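Local coordinates for CYTH domain-containing protein (Pyrococcus horikoshii, PDB 2DC4) that is of uncharacterised function but, as a CYTH-domain protein with a closed antiparallel barrel, probably acts on a triphosphate-containing compound with the aid of metal ions, at residues A[1-5]-A[67-72]; A[18-24]-A[104-108]; A[98-103]-A[114-118]. One frame throughout, in Å; residues are numbered along the deposited sequence.

Interaction 1 of 3, residues A[1-5]-A[67-72]; sequences MEIEV and NEEFYE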
loop_
_atom_site.group_PDB
_atom_site.type_symbol
_atom_site.label_atom_id
_atom_site.label_comp_id
_atom_site.label_asym_id
_atom_site.label_seq_id
_atom_site.Cartn_x
_atom_site.Cartn_y
_atom_site.Cartn_z
ATOM N N MET A 1 1.658 21.586 -5.126
ATOM C CA MET A 1 2.527 20.986 -4.072
ATOM C C MET A 1 2.016 21.319 -2.674
ATOM O O MET A 1 1.177 22.203 -2.498
ATOM C CB MET A 1 3.969 21.489 -4.214
ATOM C CG MET A 1 4.139 22.993 -4.031
ATOM S SD MET A 1 5.879 23.494 -3.970
ATOM C CE MET A 1 6.300 23.407 -5.710
ATOM N N GLU A 2 2.533 20.595 -1.687
ATOM C CA GLU A 2 2.154 20.788 -0.296
ATOM C C GLU A 2 2.881 22.020 0.235
ATOM O O GLU A 2 4.105 22.100 0.153
ATOM C CB GLU A 2 2.561 19.557 0.520
ATOM C CG GLU A 2 2.088 19.541 1.967
ATOM C CD GLU A 2 2.695 18.393 2.762
ATOM O OE1 GLU A 2 2.709 17.252 2.256
ATOM O OE2 GLU A 2 3.154 18.633 3.897
ATOM N N ILE A 3 2.125 22.981 0.759
ATOM C CA ILE A 3 2.708 24.194 1.323
ATOM C C ILE A 3 2.225 24.330 2.761
ATOM O O ILE A 3 1.021 24.371 3.026
ATOM C CB ILE A 3 2.295 25.449 0.526
ATOM C CG1 ILE A 3 2.820 25.348 -0.910
ATOM C CG2 ILE A 3 2.850 26.699 1.196
ATOM C CD1 ILE A 3 4.341 25.260 -1.018
ATOM N N GLU A 4 3.165 24.400 3.694
ATOM C CA GLU A 4 2.789 24.510 5.089
ATOM C C GLU A 4 3.897 25.040 5.984
ATOM O O GLU A 4 5.079 24.844 5.714
ATOM C CB GLU A 4 2.338 23.145 5.604
ATOM C CG GLU A 4 3.316 22.024 5.309
ATOM C CD GLU A 4 2.911 20.714 5.955
ATOM O OE1 GLU A 4 1.726 20.337 5.840
ATOM O OE2 GLU A 4 3.778 20.059 6.571
ATOM N N VAL A 5 3.494 25.727 7.046
ATOM C CA VAL A 5 4.433 26.262 8.018
ATOM C C VAL A 5 4.009 25.715 9.375
ATOM O O VAL A 5 2.824 25.708 9.710
ATOM C CB VAL A 5 4.403 27.799 8.055
ATOM C CG1 VAL A 5 5.438 28.316 9.042
ATOM C CG2 VAL A 5 4.684 28.346 6.660
ATOM N N ASN A 67 11.641 23.174 4.979
ATOM C CA ASN A 67 10.671 22.112 5.233
ATOM C C ASN A 67 9.251 22.670 5.130
ATOM O O ASN A 67 8.375 22.303 5.912
ATOM C CB ASN A 67 10.894 21.511 6.627
ATOM C CG ASN A 67 12.141 20.650 6.704
ATOM O OD1 ASN A 67 12.700 20.253 5.677
ATOM N ND2 ASN A 67 12.594 20.368 7.919
ATOM N N GLU A 68 9.027 23.546 4.156
ATOM C CA GLU A 68 7.719 24.162 3.963
ATOM C C GLU A 68 7.025 23.769 2.663
ATOM O O GLU A 68 5.842 24.046 2.481
ATOM C CB GLU A 68 7.853 25.689 4.029
ATOM C CG GLU A 68 8.072 26.223 5.437
ATOM C CD GLU A 68 8.402 27.708 5.466
ATOM O OE1 GLU A 68 8.088 28.418 4.489
ATOM O OE2 GLU A 68 8.966 28.166 6.482
ATOM N N GLU A 69 7.760 23.126 1.763
ATOM C CA GLU A 69 7.196 22.708 0.483
ATOM C C GLU A 69 7.481 21.227 0.297
ATOM O O GLU A 69 8.617 20.791 0.465
ATOM C CB GLU A 69 7.829 23.509 -0.660
ATOM C CG GLU A 69 7.852 25.011 -0.418
ATOM C CD GLU A 69 8.449 25.779 -1.585
ATOM O OE1 GLU A 69 9.377 25.249 -2.231
ATOM O OE2 GLU A 69 7.998 26.914 -1.844
ATOM N N PHE A 70 6.451 20.455 -0.037
ATOM C CA PHE A 70 6.624 19.015 -0.217
ATOM C C PHE A 70 5.828 18.446 -1.377
ATOM O O PHE A 70 4.808 18.993 -1.782
ATOM C CB PHE A 70 6.148 18.220 1.016
ATOM C CG PHE A 70 6.619 18.748 2.337
ATOM C CD1 PHE A 70 6.127 19.946 2.845
ATOM C CD2 PHE A 70 7.511 18.010 3.109
ATOM C CE1 PHE A 70 6.515 20.397 4.100
ATOM C CE2 PHE A 70 7.904 18.454 4.367
ATOM C CZ PHE A 70 7.405 19.651 4.864
ATOM N N TYR A 71 6.311 17.329 -1.908
ATOM C CA TYR A 71 5.578 16.609 -2.933
ATOM C C TYR A 71 5.040 15.474 -2.076
ATOM O O TYR A 71 5.807 14.831 -1.359
ATOM C CB TYR A 71 6.480 16.008 -4.006
ATOM C CG TYR A 71 5.716 15.023 -4.866
ATOM C CD1 TYR A 71 4.690 15.454 -5.702
ATOM C CD2 TYR A 71 5.961 13.654 -4.776
ATOM C CE1 TYR A 71 3.920 14.549 -6.428
ATOM C CE2 TYR A 71 5.191 12.736 -5.498
ATOM C CZ TYR A 71 4.175 13.193 -6.317
ATOM O OH TYR A 71 3.401 12.300 -7.019
ATOM N N GLU A 72 3.739 15.229 -2.125
ATOM C CA GLU A 72 3.174 14.162 -1.313
ATOM C C GLU A 72 2.414 13.130 -2.124
ATOM O O GLU A 72 1.624 13.470 -3.001
ATOM C CB GLU A 72 2.245 14.740 -0.242
ATOM C CG GLU A 72 1.555 13.677 0.604
ATOM C CD GLU A 72 0.650 14.264 1.668
ATOM O OE1 GLU A 72 -0.250 15.056 1.317
ATOM O OE2 GLU A 72 0.835 13.933 2.856
HETATM O O HOH W 1 6.945 22.960 7.891
#
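E2 with F70 and I3 with E69 form successive antiparallel pairs, the first hydrogen-bonded and the second not, between strands 2-5 and 69-72, whose directions differ by 138°. The first strand carries the ExExK signature of the CYTH barrel, and E2 and E4 are its two glutamates; in relatives such residues bind metal ions. E2 N donates to F70 O at 2.8 Å and F70 N answers to E2 O, while E4 N bonds E68 O at 3.0 Å. CA-H...O contacts from I3 to E68 O and from E69 to E2 O supplement these bonds.

On the face that bears E2, the ring of F70 is the shared neighbour. The carboxylate of E2, on an extended chain, lies only 19° from the ring plane yet approaches obliquely, OE2 being 3.4 Å from F70 CD1. E4 comes to the next corner at a steep angle: its CG sits between the backbone N and the carbonyl carbon (chi1 51°), which carries E4 OE2 to within 3.7 Å of F70 CE1. The two carboxylates thus come close to each other beside neighbouring ring atoms, CD1 and CE1, and K60 makes a cation-pi contact with F70 and a weak, long ion pair with E2. The other oxygen, E2 OE1, touches E72 CB at 3.6 Å, so a third acidic chain lies close by.

The I3 and E69 side chains occupy the other face, where helix 133-146 packs: I3 meets I140, and E69 meets P133. V5 CG2 lies alongside the E68 carboxylate, whose charge is taken up by salt bridges to K137 and R66. Along this second face I3 CD1 rests on E69 CG at 3.6 Å, while M1, bent at its thioether, sets SD 3.8 Å from E69 CB.

Interaction 2 of 3, residues A[18-24]-A[104-108]; sequences IEGLGAK and IYKLN
Y105 offers its ring as a shelf for I18, and the bumps of the helix end settle around it. The contact joins the C-terminal turn of helix 11-21, closed by a Schellman motif at G22, to one edge of strand 94-107 in the CYTH barrel. The positive phi of G22 reverses the chain: G22 N bonds E19 O at 2.9 Å, A23 N makes a weak bond to I18 O, and the chain then runs straight into strand 24-36.

I18 CG2 is the bump that meets the ring. It lies over one face of the Y105 ring, 4.0 Å from the centroid and displaced toward CG, a CH-pi contact. The I18 CB points toward the strand, and with CG2 anti to the backbone N this branch, not CG1, is the one laid on the ring. The neighbouring methyl A23 CB fills the hollow beside Y105 CB at 3.9 Å. E19 crosses the far end of the ring, its CG near CE1, and its carboxylate, salt-bridged to K15, reaches the phenol oxygen.

L107 supplies the complementary bump. Its two methyls fork between the last helical turn and the loop: CD1 lies near A23 CA and the carbonyl of G22, while CD2 meets L21, whose side chain crosses it at about a right angle. F112 of strand 110-117 packs on L21, Y105 and L107 alike. Beyond the loop the sheet takes over, K24 and K106 forming an antiparallel hydrogen-bonded pair. K24 N gives K106 O a nearly straight bond (169°), and K106 N returns one to K24 O at 2.8 Å.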
loop_
_atom_site.group_PDB
_atom_site.type_symbol
_atom_site.label_atom_id
_atom_site.label_comp_id
_atom_site.label_asym_id
_atom_site.label_seq_id
_atom_site.Cartn_x
_atom_site.Cartn_y
_atom_site.Cartn_z
ATOM N N ILE A 18 -7.944 30.001 17.125
ATOM C CA ILE A 18 -8.427 29.434 15.872
ATOM C C ILE A 18 -9.952 29.422 15.848
ATOM O O ILE A 18 -10.572 29.738 14.831
ATOM C CB ILE A 18 -7.881 28.002 15.679
ATOM C CG1 ILE A 18 -6.381 28.068 15.373
ATOM C CG2 ILE A 18 -8.626 27.294 14.546
ATOM C CD1 ILE A 18 -5.678 26.727 15.449
ATOM N N GLU A 19 -10.552 29.068 16.979
ATOM C CA GLU A 19 -12.005 29.033 17.083
ATOM C C GLU A 19 -12.574 30.447 17.045
ATOM O O GLU A 19 -13.616 30.684 16.438
ATOM C CB GLU A 19 -12.420 28.323 18.372
ATOM C CG GLU A 19 -12.360 26.806 18.257
ATOM C CD GLU A 19 -12.586 26.098 19.572
ATOM O OE1 GLU A 19 -13.484 26.515 20.335
ATOM O OE2 GLU A 19 -11.873 25.108 19.837
ATOM N N GLY A 20 -11.880 31.382 17.687
ATOM C CA GLY A 20 -12.330 32.762 17.693
ATOM C C GLY A 20 -12.258 33.352 16.298
ATOM O O GLY A 20 -12.904 34.357 15.997
ATOM N N LEU A 21 -11.467 32.718 15.441
ATOM C CA LEU A 21 -11.297 33.162 14.066
ATOM C C LEU A 21 -12.515 32.738 13.246
ATOM O O LEU A 21 -12.819 33.328 12.211
ATOM C CB LEU A 21 -10.029 32.531 13.480
ATOM C CG LEU A 21 -9.590 32.903 12.065
ATOM C CD1 LEU A 21 -9.506 34.417 11.963
ATOM C CD2 LEU A 21 -8.253 32.271 11.733
ATOM N N GLY A 22 -13.207 31.708 13.719
ATOM C CA GLY A 22 -14.377 31.218 13.014
ATOM C C GLY A 22 -14.073 30.011 12.146
ATOM O O GLY A 22 -14.877 29.632 11.292
ATOM N N ALA A 23 -12.907 29.408 12.351
ATOM C CA ALA A 23 -12.527 28.228 11.584
ATOM C C ALA A 23 -13.514 27.111 11.917
ATOM O O ALA A 23 -14.028 27.042 13.033
ATOM C CB ALA A 23 -11.103 27.806 11.937
ATOM N N LYS A 24 -13.777 26.247 10.943
ATOM C CA LYS A 24 -14.713 25.137 11.114
ATOM C C LYS A 24 -14.027 23.873 11.629
ATOM O O LYS A 24 -13.097 23.367 11.004
ATOM C CB LYS A 24 -15.400 24.855 9.774
ATOM C CG LYS A 24 -16.277 23.621 9.733
ATOM C CD LYS A 24 -17.086 23.588 8.436
ATOM C CE LYS A 24 -16.209 23.614 7.180
ATOM N NZ LYS A 24 -15.760 22.255 6.747
ATOM N N ILE A 104 -8.310 19.138 13.696
ATOM C CA ILE A 104 -8.358 19.715 12.358
ATOM C C ILE A 104 -9.458 20.760 12.238
ATOM O O ILE A 104 -10.600 20.512 12.612
ATOM C CB ILE A 104 -8.604 18.613 11.289
ATOM C CG1 ILE A 104 -7.539 17.519 11.417
ATOM C CG2 ILE A 104 -8.588 19.225 9.879
ATOM C CD1 ILE A 104 -7.789 16.298 10.536
ATOM N N TYR A 105 -9.093 21.937 11.738
ATOM C CA TYR A 105 -10.037 23.037 11.518
ATOM C C TYR A 105 -9.841 23.513 10.083
ATOM O O TYR A 105 -8.744 23.424 9.546
ATOM C CB TYR A 105 -9.752 24.208 12.458
ATOM C CG TYR A 105 -9.993 23.918 13.911
ATOM C CD1 TYR A 105 -11.203 24.251 14.520
ATOM C CD2 TYR A 105 -8.998 23.332 14.694
ATOM C CE1 TYR A 105 -11.414 24.012 15.885
ATOM C CE2 TYR A 105 -9.193 23.091 16.042
ATOM C CZ TYR A 105 -10.397 23.434 16.636
ATOM O OH TYR A 105 -10.563 23.229 17.983
ATOM N N LYS A 106 -10.901 24.024 9.463
ATOM C CA LYS A 106 -10.810 24.494 8.087
ATOM C C LYS A 106 -11.353 25.911 7.951
ATOM O O LYS A 106 -12.340 26.280 8.588
ATOM C CB LYS A 106 -11.587 23.554 7.154
ATOM C CG LYS A 106 -11.082 22.119 7.167
ATOM C CD LYS A 106 -10.213 21.812 5.959
ATOM C CE LYS A 106 -11.061 21.680 4.698
ATOM N NZ LYS A 106 -10.237 21.384 3.493
ATOM N N LEU A 107 -10.685 26.700 7.119
ATOM C CA LEU A 107 -11.077 28.080 6.857
ATOM C C LEU A 107 -10.702 28.374 5.406
ATOM O O LEU A 107 -9.541 28.631 5.088
ATOM C CB LEU A 107 -10.337 29.028 7.804
ATOM C CG LEU A 107 -10.821 30.478 7.824
ATOM C CD1 LEU A 107 -12.268 30.525 8.286
ATOM C CD2 LEU A 107 -9.941 31.293 8.759
ATOM N N ASN A 108 -11.693 28.321 4.524
ATOM C CA ASN A 108 -11.454 28.550 3.107
ATOM C C ASN A 108 -10.421 27.547 2.591
ATOM O O ASN A 108 -10.576 26.339 2.773
ATOM C CB ASN A 108 -10.973 29.984 2.876
ATOM C CG ASN A 108 -11.957 31.014 3.393
ATOM O OD1 ASN A 108 -13.151 30.947 3.098
ATOM N ND2 ASN A 108 -11.462 31.976 4.167
#

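Interaction 3 of 3, residues A[98-103]-A[114-118]; sequences VKKRRW and LNRVE
Strands 94-107 and 110-117 form a beta hairpin in the wall of the CYTH barrel, and its paired residues alternate between two faces. R101 with R116 and W103 with L114 are hydrogen-bonded pairs, with W103 N to L114 O at 2.8 Å; K100 with V117 and R102 with N115 are not. E118 N closes the far end on K99 O, where a water also links K99 N to E118 O.

On the face of K100, R102, N115 and V117, N115 OD1 is the focus. R102 NE donates to its lone pair at 2.8 Å and 166°, with OD1 lying in the guanidinium plane. R102 reaches it because CG is anti to the backbone N and the chain bends at chi3 (-71°). K100 CD presses on N115 OD1 at 3.3 Å. N115 ND2 bonds the hydroxyl of Y159. A leucine in place of R102 would probably leave N115 OD1 without its donor, and the amide held through ND2 alone among the bonds described here.

On the other face R116 CG lies 3.6 Å from W103 CZ3. K99 and E118 run alongside each other, though K99 NZ salt-bridges E32 on strand 24-36.

Helix 11-21 covers the W103 and L114 side, F11 meeting W103 edge-to-face and R116 by cation-pi; Y159 of helix 159-162 packs on V98, K100 and V117, while strand 121-128 flanks N115 and brings D122 to a salt bridge with R116.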
loop_
_atom_site.group_PDB
_atom_site.type_symbol
_atom_site.label_atom_id
_atom_site.label_comp_id
_atom_site.label_asym_id
_atom_site.label_seq_id
_atom_site.Cartn_x
_atom_site.Cartn_y
_atom_site.Cartn_z
ATOM N N VAL A 98 5.880 8.186 15.365
ATOM C CA VAL A 98 5.325 9.447 15.840
ATOM C C VAL A 98 3.867 9.236 16.205
ATOM O O VAL A 98 3.080 8.761 15.387
ATOM C CB VAL A 98 5.398 10.559 14.767
ATOM C CG1 VAL A 98 4.738 11.832 15.299
ATOM C CG2 VAL A 98 6.846 10.832 14.382
ATOM N N LYS A 99 3.512 9.590 17.435
ATOM C CA LYS A 99 2.143 9.448 17.902
ATOM C C LYS A 99 1.613 10.823 18.257
ATOM O O LYS A 99 2.253 11.574 18.996
ATOM C CB LYS A 99 2.086 8.539 19.128
ATOM C CG LYS A 99 2.547 7.115 18.857
ATOM C CD LYS A 99 2.449 6.247 20.106
ATOM C CE LYS A 99 1.009 6.110 20.583
ATOM N NZ LYS A 99 0.134 5.490 19.546
ATOM N N LYS A 100 0.445 11.163 17.736
ATOM C CA LYS A 100 -0.106 12.474 18.031
ATOM C C LYS A 100 -1.621 12.494 17.993
ATOM O O LYS A 100 -2.254 11.601 17.431
ATOM C CB LYS A 100 0.428 13.492 17.022
ATOM C CG LYS A 100 -0.250 13.397 15.659
ATOM C CD LYS A 100 0.179 14.532 14.734
ATOM C CE LYS A 100 1.449 14.202 13.962
ATOM N NZ LYS A 100 1.194 13.194 12.883
ATOM N N ARG A 101 -2.194 13.518 18.613
ATOM C CA ARG A 101 -3.634 13.708 18.603
ATOM C C ARG A 101 -3.779 15.013 17.825
ATOM O O ARG A 101 -3.277 16.052 18.247
ATOM C CB ARG A 101 -4.164 13.857 20.026
ATOM C CG ARG A 101 -5.649 13.608 20.157
ATOM C CD ARG A 101 -5.954 12.867 21.455
ATOM N NE ARG A 101 -7.320 12.356 21.496
ATOM C CZ ARG A 101 -8.393 13.100 21.746
ATOM N NH1 ARG A 101 -8.264 14.397 21.982
ATOM N NH2 ARG A 101 -9.596 12.543 21.764
ATOM N N ARG A 102 -4.450 14.950 16.677
ATOM C CA ARG A 102 -4.610 16.116 15.816
ATOM C C ARG A 102 -6.022 16.688 15.749
ATOM O O ARG A 102 -6.993 15.965 15.514
ATOM C CB ARG A 102 -4.139 15.759 14.401
ATOM C CG ARG A 102 -4.361 16.847 13.353
ATOM C CD ARG A 102 -3.840 16.396 11.989
ATOM N NE ARG A 102 -2.380 16.344 11.959
ATOM C CZ ARG A 102 -1.661 15.889 10.935
ATOM N NH1 ARG A 102 -2.260 15.439 9.841
ATOM N NH2 ARG A 102 -0.336 15.885 11.005
ATOM N N TRP A 103 -6.118 17.998 15.974
ATOM C CA TRP A 103 -7.370 18.742 15.904
ATOM C C TRP A 103 -7.335 19.435 14.545
ATOM O O TRP A 103 -6.429 20.222 14.273
ATOM C CB TRP A 103 -7.418 19.801 17.005
ATOM C CG TRP A 103 -7.984 19.318 18.294
ATOM C CD1 TRP A 103 -9.231 19.575 18.787
ATOM C CD2 TRP A 103 -7.328 18.505 19.264
ATOM N NE1 TRP A 103 -9.390 18.973 20.005
ATOM C CE2 TRP A 103 -8.236 18.306 20.324
ATOM C CE3 TRP A 103 -6.057 17.920 19.344
ATOM C CZ2 TRP A 103 -7.919 17.550 21.454
ATOM C CZ3 TRP A 103 -5.738 17.167 20.469
ATOM C CH2 TRP A 103 -6.666 16.989 21.508
ATOM N N LEU A 114 -3.779 21.233 14.520
ATOM C CA LEU A 114 -3.245 21.481 15.859
ATOM C C LEU A 114 -2.868 20.128 16.423
ATOM O O LEU A 114 -3.736 19.307 16.724
ATOM C CB LEU A 114 -4.305 22.163 16.727
ATOM C CG LEU A 114 -3.891 22.563 18.143
ATOM C CD1 LEU A 114 -2.576 23.339 18.097
ATOM C CD2 LEU A 114 -4.996 23.406 18.769
ATOM N N ASN A 115 -1.567 19.909 16.574
ATOM C CA ASN A 115 -1.055 18.627 17.033
ATOM C C ASN A 115 -0.467 18.555 18.426
ATOM O O ASN A 115 0.374 19.373 18.794
ATOM C CB ASN A 115 0.023 18.144 16.070
ATOM C CG ASN A 115 -0.463 18.076 14.646
ATOM O OD1 ASN A 115 -1.405 17.351 14.341
ATOM N ND2 ASN A 115 0.178 18.836 13.764
ATOM N N ARG A 116 -0.904 17.557 19.189
ATOM C CA ARG A 116 -0.341 17.320 20.514
ATOM C C ARG A 116 0.481 16.062 20.249
ATOM O O ARG A 116 -0.055 14.956 20.185
ATOM C CB ARG A 116 -1.446 17.070 21.541
ATOM C CG ARG A 116 -2.478 18.181 21.564
ATOM C CD ARG A 116 -3.066 18.398 22.941
ATOM N NE ARG A 116 -2.139 19.110 23.812
ATOM C CZ ARG A 116 -2.420 19.476 25.059
ATOM N NH1 ARG A 116 -3.603 19.188 25.582
ATOM N NH2 ARG A 116 -1.526 20.150 25.770
ATOM N N VAL A 117 1.783 16.256 20.071
ATOM C CA VAL A 117 2.711 15.172 19.701
ATOM C C VAL A 117 3.428 14.556 20.905
ATOM O O VAL A 117 4.155 15.210 21.651
ATOM C CB VAL A 117 3.768 15.720 18.740
ATOM C CG1 VAL A 117 4.624 14.562 18.227
ATOM C CG2 VAL A 117 3.113 16.413 17.568
ATOM N N GLU A 118 3.181 13.235 21.099
ATOM C CA GLU A 118 3.866 12.503 22.163
ATOM C C GLU A 118 5.401 12.664 22.065
ATOM O O GLU A 118 6.001 12.563 20.999
ATOM C CB GLU A 118 3.448 11.015 22.090
ATOM C CG GLU A 118 2.027 10.766 22.632
ATOM C CD GLU A 118 1.754 9.276 22.805
ATOM O OE1 GLU A 118 0.603 8.874 22.667
ATOM O OE2 GLU A 118 2.669 8.535 23.175
HETATM O O HOH W 2 5.363 10.383 19.357
#

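In the fold
All three contacts belong to one closed antiparallel sheet, and together they show a barrel joined by contacts of different range: a hairpin (interaction 3), and pairs 62 and 80 residues apart (interactions 1 and 2). Interactions 2 and 3 share strand 94-107: one uses its end beside helix 11-21, the other its middle, with centres about 18 Å apart. Interaction 1 lies on the other side of the chain's centre from interaction 3, their centres about 19 Å apart. The signature glutamates of 1-5 and the basic chains of K100 and R102 are consistent with a charged tunnel of the CYTH type. Interaction 2, a surface contact about 17 Å from the chain's centre, starts the pairing of strands 24-36 and 94-107.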